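Mannitol dehydrogenase (PDB 1LJ8) binds NAD and probably catalyses the NAD-dependent interconversion of mannitol and fructose, as a long-chain dehydrogenase. Local coordinates at residues V407-E419 against C434-L448. Sequence-based numbering, arbitrary orientation.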
# COMPACT_ATOMS: atom_id res chain seq x y z
N VAL A 407 13.94 -12.52 6.15
CA VAL A 407 13.00 -13.33 6.92
C VAL A 407 13.52 -13.55 8.36
O VAL A 407 12.74 -13.55 9.32
CB VAL A 407 12.74 -14.71 6.21
CG1 VAL A 407 11.67 -15.55 6.99
CG2 VAL A 407 12.24 -14.47 4.79
N ALA A 408 14.83 -13.80 8.50
CA ALA A 408 15.44 -13.98 9.80
C ALA A 408 15.30 -12.66 10.61
O ALA A 408 15.04 -12.67 11.85
CB ALA A 408 16.95 -14.35 9.62
N ALA A 409 15.51 -11.53 9.93
CA ALA A 409 15.42 -10.21 10.60
C ALA A 409 14.00 -10.03 11.13
O ALA A 409 13.79 -9.56 12.25
CB ALA A 409 15.77 -9.07 9.60
N TRP A 410 13.01 -10.36 10.30
CA TRP A 410 11.61 -10.25 10.74
C TRP A 410 11.38 -11.15 11.97
O TRP A 410 10.72 -10.73 12.94
CB TRP A 410 10.64 -10.68 9.62
CG TRP A 410 9.19 -10.49 9.97
CD1 TRP A 410 8.60 -9.30 10.36
CD2 TRP A 410 8.12 -11.46 9.91
NE1 TRP A 410 7.23 -9.48 10.51
CE2 TRP A 410 6.91 -10.78 10.25
CE3 TRP A 410 8.07 -12.81 9.59
CZ2 TRP A 410 5.66 -11.43 10.28
CZ3 TRP A 410 6.81 -13.48 9.62
CH2 TRP A 410 5.63 -12.77 9.97
N ALA A 411 11.92 -12.38 11.93
CA ALA A 411 11.72 -13.31 13.03
C ALA A 411 12.25 -12.74 14.34
O ALA A 411 11.57 -12.81 15.40
CB ALA A 411 12.40 -14.70 12.73
N LEU A 412 13.45 -12.17 14.29
CA LEU A 412 14.06 -11.63 15.51
C LEU A 412 13.32 -10.36 15.93
O LEU A 412 13.06 -10.15 17.10
CB LEU A 412 15.54 -11.34 15.30
CG LEU A 412 16.31 -10.89 16.58
CD1 LEU A 412 16.18 -11.92 17.70
CD2 LEU A 412 17.76 -10.69 16.28
N TYR A 413 12.95 -9.57 14.94
CA TYR A 413 12.21 -8.32 15.17
C TYR A 413 10.88 -8.60 15.91
O TYR A 413 10.45 -7.80 16.76
CB TYR A 413 11.94 -7.68 13.81
CG TYR A 413 10.73 -6.78 13.77
CD1 TYR A 413 10.86 -5.41 14.02
CD2 TYR A 413 9.47 -7.29 13.44
CE1 TYR A 413 9.76 -4.57 13.93
CE2 TYR A 413 8.34 -6.43 13.34
CZ TYR A 413 8.50 -5.09 13.59
OH TYR A 413 7.42 -4.22 13.49
N LEU A 414 10.23 -9.72 15.60
CA LEU A 414 8.96 -10.07 16.26
C LEU A 414 9.08 -10.26 17.78
O LEU A 414 8.06 -10.29 18.50
CB LEU A 414 8.36 -11.34 15.66
CG LEU A 414 7.81 -11.11 14.24
CD1 LEU A 414 7.54 -12.46 13.54
CD2 LEU A 414 6.52 -10.26 14.32
N LYS A 415 10.30 -10.41 18.30
CA LYS A 415 10.42 -10.58 19.75
C LYS A 415 10.18 -9.24 20.46
O LYS A 415 10.04 -9.21 21.70
CB LYS A 415 11.79 -11.19 20.11
CG LYS A 415 11.90 -12.65 19.62
CD LYS A 415 13.25 -13.31 20.00
CE LYS A 415 13.14 -14.15 21.26
NZ LYS A 415 12.40 -15.43 21.00
N GLY A 416 10.16 -8.14 19.71
CA GLY A 416 9.81 -6.85 20.33
C GLY A 416 10.82 -6.01 21.10
O GLY A 416 10.39 -5.15 21.91
N VAL A 417 12.12 -6.20 20.88
CA VAL A 417 13.14 -5.41 21.57
C VAL A 417 14.30 -5.22 20.62
O VAL A 417 14.75 -6.19 19.98
CB VAL A 417 13.70 -6.09 22.87
CG1 VAL A 417 14.58 -5.08 23.63
CG2 VAL A 417 12.58 -6.54 23.76
N ASP A 418 14.79 -3.99 20.47
CA ASP A 418 15.89 -3.77 19.54
C ASP A 418 17.25 -3.86 20.21
O ASP A 418 17.34 -4.17 21.40
CB ASP A 418 15.70 -2.44 18.74
CG ASP A 418 15.87 -1.17 19.59
OD1 ASP A 418 16.51 -1.23 20.66
OD2 ASP A 418 15.38 -0.11 19.13
N GLU A 419 18.31 -3.62 19.44
CA GLU A 419 19.64 -3.76 19.99
C GLU A 419 19.98 -2.71 21.05
O GLU A 419 20.93 -2.90 21.80
CB GLU A 419 20.70 -3.74 18.88
CG GLU A 419 20.59 -5.03 18.04
CD GLU A 419 21.62 -5.15 16.90
OE1 GLU A 419 22.44 -4.23 16.63
OE2 GLU A 419 21.58 -6.21 16.24
N CYS A 434 1.89 -14.02 15.12
CA CYS A 434 3.30 -14.04 14.70
C CYS A 434 4.28 -14.06 15.88
O CYS A 434 5.28 -14.75 15.83
CB CYS A 434 3.62 -12.86 13.77
SG CYS A 434 2.67 -12.91 12.18
N GLN A 435 4.01 -13.30 16.94
CA GLN A 435 4.91 -13.33 18.08
C GLN A 435 4.93 -14.73 18.68
O GLN A 435 5.96 -15.19 19.20
CB GLN A 435 4.46 -12.30 19.12
CG GLN A 435 4.74 -10.85 18.67
CD GLN A 435 4.84 -9.89 19.84
OE1 GLN A 435 3.86 -9.70 20.57
NE2 GLN A 435 6.03 -9.31 20.05
N GLY A 436 3.79 -15.42 18.60
CA GLY A 436 3.71 -16.77 19.12
C GLY A 436 4.70 -17.71 18.43
O GLY A 436 5.32 -18.55 19.08
N LEU A 437 4.86 -17.55 17.12
CA LEU A 437 5.75 -18.40 16.32
C LEU A 437 7.22 -18.27 16.73
O LEU A 437 8.03 -19.15 16.40
CB LEU A 437 5.64 -18.01 14.83
CG LEU A 437 4.25 -17.96 14.20
CD1 LEU A 437 4.28 -17.20 12.86
CD2 LEU A 437 3.76 -19.40 14.01
N VAL A 438 7.59 -17.18 17.39
CA VAL A 438 8.99 -17.02 17.78
C VAL A 438 9.26 -17.07 19.28
O VAL A 438 10.28 -16.60 19.76
CB VAL A 438 9.58 -15.70 17.19
CG1 VAL A 438 9.38 -15.68 15.69
CG2 VAL A 438 8.92 -14.47 17.82
N SER A 439 8.36 -17.70 20.02
CA SER A 439 8.52 -17.82 21.47
C SER A 439 9.64 -18.80 21.88
O SER A 439 10.20 -18.71 22.98
CB SER A 439 7.18 -18.24 22.08
OG SER A 439 6.82 -19.53 21.66
N ASP A 440 10.01 -19.71 20.99
CA ASP A 440 11.06 -20.69 21.26
C ASP A 440 12.08 -20.64 20.12
O ASP A 440 11.76 -21.06 19.00
CB ASP A 440 10.43 -22.08 21.31
CG ASP A 440 11.37 -23.15 21.86
OD1 ASP A 440 12.53 -23.28 21.38
OD2 ASP A 440 10.92 -23.88 22.75
N ASP A 441 13.29 -20.14 20.40
CA ASP A 441 14.33 -20.01 19.36
C ASP A 441 14.56 -21.30 18.60
O ASP A 441 14.72 -21.30 17.37
CB ASP A 441 15.69 -19.60 19.93
CG ASP A 441 15.92 -18.08 19.96
OD1 ASP A 441 17.08 -17.71 20.22
OD2 ASP A 441 14.99 -17.28 19.74
N ALA A 442 14.61 -22.41 19.33
CA ALA A 442 14.87 -23.71 18.69
C ALA A 442 13.78 -24.16 17.73
O ALA A 442 14.02 -24.98 16.84
CB ALA A 442 15.10 -24.79 19.74
N LEU A 443 12.57 -23.64 17.91
CA LEU A 443 11.47 -24.05 17.08
C LEU A 443 11.02 -23.02 16.03
O LEU A 443 10.05 -23.25 15.33
CB LEU A 443 10.28 -24.43 17.96
CG LEU A 443 10.45 -25.66 18.88
CD1 LEU A 443 9.24 -25.75 19.82
CD2 LEU A 443 10.55 -26.93 18.07
N ILE A 444 11.74 -21.91 15.93
CA ILE A 444 11.34 -20.86 14.99
C ILE A 444 11.31 -21.32 13.54
O ILE A 444 10.33 -21.07 12.83
CB ILE A 444 12.25 -19.61 15.16
CG1 ILE A 444 11.92 -18.95 16.50
CG2 ILE A 444 12.07 -18.62 13.97
CD1 ILE A 444 12.92 -17.89 16.95
N SER A 445 12.33 -22.03 13.07
CA SER A 445 12.29 -22.41 11.66
C SER A 445 11.14 -23.37 11.40
O SER A 445 10.48 -23.28 10.37
CB SER A 445 13.65 -22.98 11.19
OG SER A 445 14.00 -24.14 11.92
N GLN A 446 10.85 -24.26 12.34
CA GLN A 446 9.77 -25.20 12.13
C GLN A 446 8.38 -24.56 12.18
O GLN A 446 7.46 -24.99 11.47
CB GLN A 446 9.84 -26.33 13.18
CG GLN A 446 8.75 -27.37 13.06
CD GLN A 446 8.91 -28.28 11.85
OE1 GLN A 446 8.21 -29.30 11.73
NE2 GLN A 446 9.84 -27.93 10.93
N ARG A 447 8.22 -23.55 13.02
CA ARG A 447 6.92 -22.91 13.17
C ARG A 447 6.68 -21.73 12.24
O ARG A 447 5.65 -21.66 11.57
CB ARG A 447 6.71 -22.41 14.60
CG ARG A 447 6.65 -23.51 15.68
CD ARG A 447 6.69 -22.84 17.06
NE ARG A 447 6.39 -23.73 18.17
CZ ARG A 447 6.45 -23.36 19.45
NH1 ARG A 447 6.81 -22.11 19.78
NH2 ARG A 447 6.13 -24.24 20.40
N LEU A 448 7.62 -20.78 12.24
CA LEU A 448 7.44 -19.58 11.43
C LEU A 448 7.43 -19.86 9.93
O LEU A 448 6.57 -19.36 9.23
CB LEU A 448 8.52 -18.55 11.76
CG LEU A 448 8.36 -17.23 10.98
CD1 LEU A 448 7.08 -16.54 11.42
CD2 LEU A 448 9.52 -16.32 11.26
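A411, V438 and L448 set the shape of this contact: the small A411 leaves a hollow on helix 407-413, and three bumps fill it. L448 CD2 comes within 3.6 Å of A411 CB, I444 CG2 stands a little farther from that CB, and V438 CG1 sits against A411 O. The axes of the short segments 407-413 and 444-448 lie at 94° and come no closer than 11.9 Å. L448 forks, its other branch, CD1, lying 3.6 Å from W410 CZ3. With CG anti to the backbone N (chi1 -175°), the W410 indole swings toward C434, whose SG sits obliquely 3.7 Å from W410 CH2. L414 CD1 lies over the centre of one indole face, while both L414 methyls rest on C434 CB. At the type I beta turn Y413-G416, polar groups take over. Q435 NE2 donates to L414 O at 2.7 Å, nearly straight at 164°, with the acceptor close to the amide plane. A leucine here has no N-H to offer, so L414 O would probably lose its side-chain mate and the turn its polar tie to helix 431-437. K415 lays CG against V438 CG2, then bends at its last two torsions to bring NZ 2.7 Å from V438 O; a weak salt bridge joins K415 NZ to D441 OD2 at 3.4 Å, where OD2 also bonds Y473 and OD1 pairs with R477. The chemistry thus implies an apolar interior within the C-terminal domain, bordered by one side-chain donor from each segment bonding a backbone carbonyl of the other.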